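Local coordinates for putative membrane protein COG4129 (Clostridium difficile, PDB 3KMI) that is of unknown function but is probably an aromatic acid exporter of the cell membrane, represented here by its all-helical C-terminal domain, at residues A[111-115]-A[164-168]; A[29-33]-A[105-109]. All coordinates share one frame. Residue numbers count along the deposited sequence, not the author numbering.

Contact 1: residues A[111-115]-A[164-168]; sequences FIHKI and LKQFL
Both segments are regular alpha-helical turns, with phi/psi near -62/-43 and one i-to-i+4 backbone bond in each: Ile-115 N to Phe-111 O at 2.9 Å and Leu-168 N to Leu-164 O at 3.0 Å. The helices run almost parallel, their N-to-C directions 12° apart and their local axes 12.4 Å from each other at closest approach. That is a wide spacing, and large apolar side chains must span it. In register, the CA atoms of Ile-112 and Leu-164 lie 8.4 Å apart, as do those of Ile-115 and Leu-168. Phe-111, chi1 t, sends its ring across the gap, CD2 reaching Leu-164 CD1 and CZ reaching Leu-168 CD1, each at 4.2 Å; a flat, long side chain can thus touch two successive turns. Ile-112 (mt) leaves its helix sideways, yet its CG1 meets Leu-164 CD1 at 3.8 Å. One turn after Phe-111, Ile-115 (mt) has its CA-to-CB bond toward the partner: its CD1 lies 4.2 Å from Leu-164 CD2 and 3.9 Å from Leu-168 CD2, while its CG2 lies 3.9 Å from Phe-167 CE2. Leu-164 and Leu-168, both mt and four residues apart, offer methyls at successive levels, and Phe-167 (chi1 t) brings its ring against Ile-115 CG2. Such purely apolar meshing is characteristic of a helical-bundle core, and about 268 Å² is buried. Phe-111 and Leu-168 also pack on helix 124-140, Ile-112 and Ile-115 reach Leu-25 of helix 7-33, and Phe-167 touches Ile-87 of helix 68-95, so the contact is enclosed by three further helices.

Contact 2: residues A[29-33]-A[105-109]; sequences ADIIV and AHILS
This is a close antiparallel helix-helix contact, joining the C-terminal part of helix 7-33 to the early turns of helix 103-117. The axes approach to 8.9 Å and cross at -160°; the Ala-29 and Ser-109 CA atoms are only 4.6 Å apart, and those of Val-33 and His-106 are 6.6 Å apart. Both backbones are helical, and Ser-109 N donates a hydrogen bond to Ala-105 O at 2.8 Å. Ser-109, chi1 t, donates from OG to Ala-29 O at 2.8 Å. Small residues at the crossing, with a hydroxyl bonding the neighbouring helix's carbonyl, are characteristic of closely packed bundle helices. Ile-32 (mt) points toward the partner; its CG2 lies 3.9 Å from Ala-105 CB, whose small residue leaves room, and its CD1 3.9 Å from Leu-108 CD2. Toward the surface, Val-33 CG2 lies 3.4 Å from Ser-109 OG and 4.0 Å from His-106 ND1. Leu-108 continues onto Cys-160, Leu-161 and Leu-164 of helix 148-176, while Ile-32 also packs on Val-95 of helix 68-95.

In the fold
From the N terminus, helix 7-33 carries segment 29-33; the chain then passes through helices 41-61 and 68-95 before segment 105-109 closes contact 2. Segment 111-115 follows on the same helix, 103-117, and opens contact 1, which closes after helix 124-140, at segment 164-168 of helix 148-176. The two loops are therefore in series, neither nested nor crossed, and helix 103-117 serves both, tying the first helix to the last. The centres of the two contacts lie 12 Å apart, and their residues touch directly: Asp-30 OD1 and His-113 NE2 form a probable 2.8 Å hydrogen bond, Ile-112 CG2 packs on Ala-29 CB at 3.6 Å, and Leu-164 CD1 meets Leu-108 CD1 at 3.7 Å.

Contact 1: residues A[111-115]-A[164-168]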
loop_
_atom_site.group_PDB
_atom_site.type_symbol
_atom_site.label_atom_id
_atom_site.label_comp_id
_atom_site.label_asym_id
_atom_site.label_seq_id
_atom_site.Cartn_x
_atom_site.Cartn_y
_atom_site.Cartn_z
ATOM N N PHE A 111 13.099 -6.938 12.758
ATOM C CA PHE A 111 12.576 -7.693 11.593
ATOM C C PHE A 111 12.829 -6.935 10.266
ATOM O O PHE A 111 13.221 -7.536 9.256
ATOM C CB PHE A 111 11.086 -8.012 11.796
ATOM C CG PHE A 111 10.457 -8.804 10.661
ATOM C CD1 PHE A 111 10.977 -10.041 10.274
ATOM C CD2 PHE A 111 9.317 -8.327 10.022
ATOM C CE1 PHE A 111 10.375 -10.781 9.213
ATOM C CE2 PHE A 111 8.711 -9.048 8.977
ATOM C CZ PHE A 111 9.258 -10.272 8.565
ATOM N N ILE A 112 12.631 -5.618 10.275
ATOM C CA ILE A 112 12.930 -4.784 9.126
ATOM C C ILE A 112 14.440 -4.769 8.790
ATOM O O ILE A 112 14.814 -4.804 7.622
ATOM C CB ILE A 112 12.390 -3.315 9.301
ATOM C CG1 ILE A 112 10.856 -3.347 9.408
ATOM C CG2 ILE A 112 12.840 -2.461 8.116
ATOM C CD1 ILE A 112 10.193 -2.045 9.892
ATOM N N HIS A 113 15.292 -4.686 9.803
ATOM C CA HIS A 113 16.748 -4.868 9.586
ATOM C C HIS A 113 17.075 -6.209 8.957
ATOM O O HIS A 113 17.917 -6.298 8.059
ATOM C CB HIS A 113 17.552 -4.748 10.886
ATOM C CG HIS A 113 17.840 -3.334 11.295
ATOM N ND1 HIS A 113 17.442 -2.814 12.506
ATOM C CD2 HIS A 113 18.511 -2.336 10.667
ATOM C CE1 HIS A 113 17.823 -1.550 12.594
ATOM N NE2 HIS A 113 18.467 -1.233 11.488
ATOM N N LYS A 114 16.435 -7.255 9.455
ATOM C CA LYS A 114 16.660 -8.591 8.949
ATOM C C LYS A 114 16.307 -8.594 7.473
ATOM O O LYS A 114 17.070 -9.088 6.625
ATOM C CB LYS A 114 15.840 -9.625 9.729
ATOM C CG LYS A 114 15.978 -11.058 9.214
ATOM C CD LYS A 114 15.127 -11.986 10.049
ATOM C CE LYS A 114 15.327 -13.462 9.722
ATOM N NZ LYS A 114 14.501 -14.264 10.682
ATOM N N ILE A 115 15.154 -8.041 7.159
ATOM C CA ILE A 115 14.712 -7.950 5.758
ATOM C C ILE A 115 15.744 -7.148 4.922
ATOM O O ILE A 115 16.153 -7.564 3.828
ATOM C CB ILE A 115 13.295 -7.321 5.619
ATOM C CG1 ILE A 115 12.203 -8.188 6.299
ATOM C CG2 ILE A 115 12.989 -7.065 4.113
ATOM C CD1 ILE A 115 10.775 -7.516 6.357
ATOM N N LEU A 164 4.621 -4.124 5.064
ATOM C CA LEU A 164 5.701 -5.083 4.952
ATOM C C LEU A 164 5.312 -6.363 4.224
ATOM O O LEU A 164 6.153 -6.975 3.579
ATOM C CB LEU A 164 6.301 -5.411 6.331
ATOM C CG LEU A 164 7.171 -4.316 6.950
ATOM C CD1 LEU A 164 7.565 -4.830 8.373
ATOM C CD2 LEU A 164 8.468 -4.071 6.115
ATOM N N LYS A 165 4.065 -6.793 4.324
ATOM C CA LYS A 165 3.646 -7.997 3.611
ATOM C C LYS A 165 3.753 -7.752 2.111
ATOM O O LYS A 165 4.290 -8.573 1.379
ATOM C CB LYS A 165 2.214 -8.408 3.980
ATOM C CG LYS A 165 1.818 -9.781 3.466
ATOM C CD LYS A 165 0.397 -10.133 3.932
ATOM C CE LYS A 165 -0.030 -11.513 3.495
ATOM N NZ LYS A 165 -1.336 -11.808 4.107
ATOM N N GLN A 166 3.230 -6.619 1.657
ATOM C CA GLN A 166 3.326 -6.296 0.230
ATOM C C GLN A 166 4.768 -6.075 -0.203
ATOM O O GLN A 166 5.131 -6.501 -1.271
ATOM C CB GLN A 166 2.465 -5.111 -0.173
ATOM C CG GLN A 166 2.336 -5.078 -1.725
ATOM C CD GLN A 166 1.749 -6.396 -2.330
ATOM O OE1 GLN A 166 0.704 -6.905 -1.888
ATOM N NE2 GLN A 166 2.418 -6.923 -3.358
ATOM N N PHE A 167 5.593 -5.434 0.638
ATOM C CA PHE A 167 7.034 -5.335 0.363
ATOM C C PHE A 167 7.700 -6.697 0.101
ATOM O O PHE A 167 8.483 -6.861 -0.855
ATOM C CB PHE A 167 7.756 -4.628 1.528
ATOM C CG PHE A 167 9.198 -4.330 1.238
ATOM C CD1 PHE A 167 9.560 -3.098 0.701
ATOM C CD2 PHE A 167 10.192 -5.305 1.463
ATOM C CE1 PHE A 167 10.853 -2.806 0.422
ATOM C CE2 PHE A 167 11.498 -5.043 1.169
ATOM C CZ PHE A 167 11.846 -3.775 0.649
ATOM N N LEU A 168 7.370 -7.691 0.915
ATOM C CA LEU A 168 7.984 -9.009 0.773
ATOM C C LEU A 168 7.450 -9.735 -0.450
ATOM O O LEU A 168 8.197 -10.447 -1.105
ATOM C CB LEU A 168 7.791 -9.878 2.033
ATOM C CG LEU A 168 8.574 -9.432 3.283
ATOM C CD1 LEU A 168 8.013 -10.089 4.574
ATOM C CD2 LEU A 168 10.111 -9.702 3.157
#

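Contact 2: residues A[29-33]-A[105-109]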
loop_
_atom_site.group_PDB
_atom_site.type_symbol
_atom_site.label_atom_id
_atom_site.label_comp_id
_atom_site.label_asym_id
_atom_site.label_seq_id
_atom_site.Cartn_x
_atom_site.Cartn_y
_atom_site.Cartn_z
ATOM N N ALA A 29 13.838 1.231 9.721
ATOM C CA ALA A 29 14.057 0.424 10.946
ATOM C C ALA A 29 14.794 1.259 12.029
ATOM O O ALA A 29 14.484 1.141 13.215
ATOM C CB ALA A 29 14.845 -0.835 10.637
ATOM N N ASP A 30 15.782 2.062 11.624
ATOM C CA ASP A 30 16.570 2.882 12.576
ATOM C C ASP A 30 15.744 4.005 13.188
ATOM O O ASP A 30 15.993 4.443 14.322
ATOM C CB ASP A 30 17.775 3.525 11.871
ATOM C CG ASP A 30 18.832 2.509 11.447
ATOM O OD1 ASP A 30 18.894 1.428 12.058
ATOM O OD2 ASP A 30 19.601 2.792 10.491
ATOM N N ILE A 31 14.796 4.526 12.416
ATOM C CA ILE A 31 13.934 5.604 12.898
ATOM C C ILE A 31 13.009 5.104 14.024
ATOM O O ILE A 31 12.792 5.808 15.031
ATOM C CB ILE A 31 13.146 6.269 11.759
ATOM C CG1 ILE A 31 14.102 7.167 10.941
ATOM C CG2 ILE A 31 11.988 7.097 12.362
ATOM C CD1 ILE A 31 13.664 7.487 9.530
ATOM N N ILE A 32 12.512 3.869 13.890
ATOM C CA ILE A 32 11.679 3.278 14.956
ATOM C C ILE A 32 12.383 3.349 16.315
ATOM O O ILE A 32 11.758 3.711 17.326
ATOM C CB ILE A 32 11.242 1.820 14.624
ATOM C CG1 ILE A 32 10.420 1.819 13.351
ATOM C CG2 ILE A 32 10.504 1.140 15.809
ATOM C CD1 ILE A 32 10.261 0.447 12.683
ATOM N N VAL A 33 13.679 3.028 16.325
ATOM C CA VAL A 33 14.467 2.942 17.564
ATOM C C VAL A 33 15.030 4.296 17.990
ATOM O O VAL A 33 15.114 4.565 19.170
ATOM C CB VAL A 33 15.635 1.926 17.462
ATOM C CG1 VAL A 33 16.462 1.924 18.740
ATOM C CG2 VAL A 33 15.110 0.555 17.226
ATOM N N ALA A 105 7.738 -2.759 19.043
ATOM C CA ALA A 105 8.373 -1.847 18.076
ATOM C C ALA A 105 9.836 -2.210 17.860
ATOM O O ALA A 105 10.305 -2.249 16.732
ATOM C CB ALA A 105 8.230 -0.359 18.546
ATOM N N HIS A 106 10.565 -2.482 18.943
ATOM C CA HIS A 106 11.938 -2.984 18.843
ATOM C C HIS A 106 11.986 -4.295 18.027
ATOM O O HIS A 106 12.891 -4.487 17.247
ATOM C CB HIS A 106 12.519 -3.200 20.243
ATOM C CG HIS A 106 12.912 -1.936 20.946
ATOM N ND1 HIS A 106 14.044 -1.221 20.609
ATOM C CD2 HIS A 106 12.365 -1.296 22.008
ATOM C CE1 HIS A 106 14.164 -0.181 21.415
ATOM N NE2 HIS A 106 13.157 -0.203 22.273
ATOM N N ILE A 107 11.000 -5.171 18.193
ATOM C CA ILE A 107 10.956 -6.442 17.453
ATOM C C ILE A 107 10.676 -6.180 15.949
ATOM O O ILE A 107 11.290 -6.806 15.078
ATOM C CB ILE A 107 9.940 -7.420 18.090
ATOM C CG1 ILE A 107 10.524 -7.997 19.389
ATOM C CG2 ILE A 107 9.551 -8.589 17.122
ATOM C CD1 ILE A 107 9.469 -8.554 20.315
ATOM N N LEU A 108 9.760 -5.250 15.675
ATOM C CA LEU A 108 9.471 -4.813 14.321
ATOM C C LEU A 108 10.731 -4.246 13.662
ATOM O O LEU A 108 11.074 -4.571 12.509
ATOM C CB LEU A 108 8.362 -3.741 14.315
ATOM C CG LEU A 108 8.132 -3.205 12.899
ATOM C CD1 LEU A 108 7.617 -4.357 12.020
ATOM C CD2 LEU A 108 7.198 -2.010 12.886
ATOM N N SER A 109 11.405 -3.366 14.376
ATOM C CA SER A 109 12.624 -2.798 13.856
ATOM C C SER A 109 13.689 -3.872 13.533
ATOM O O SER A 109 14.311 -3.831 12.465
ATOM C CB SER A 109 13.184 -1.812 14.861
ATOM O OG SER A 109 14.438 -1.349 14.429
#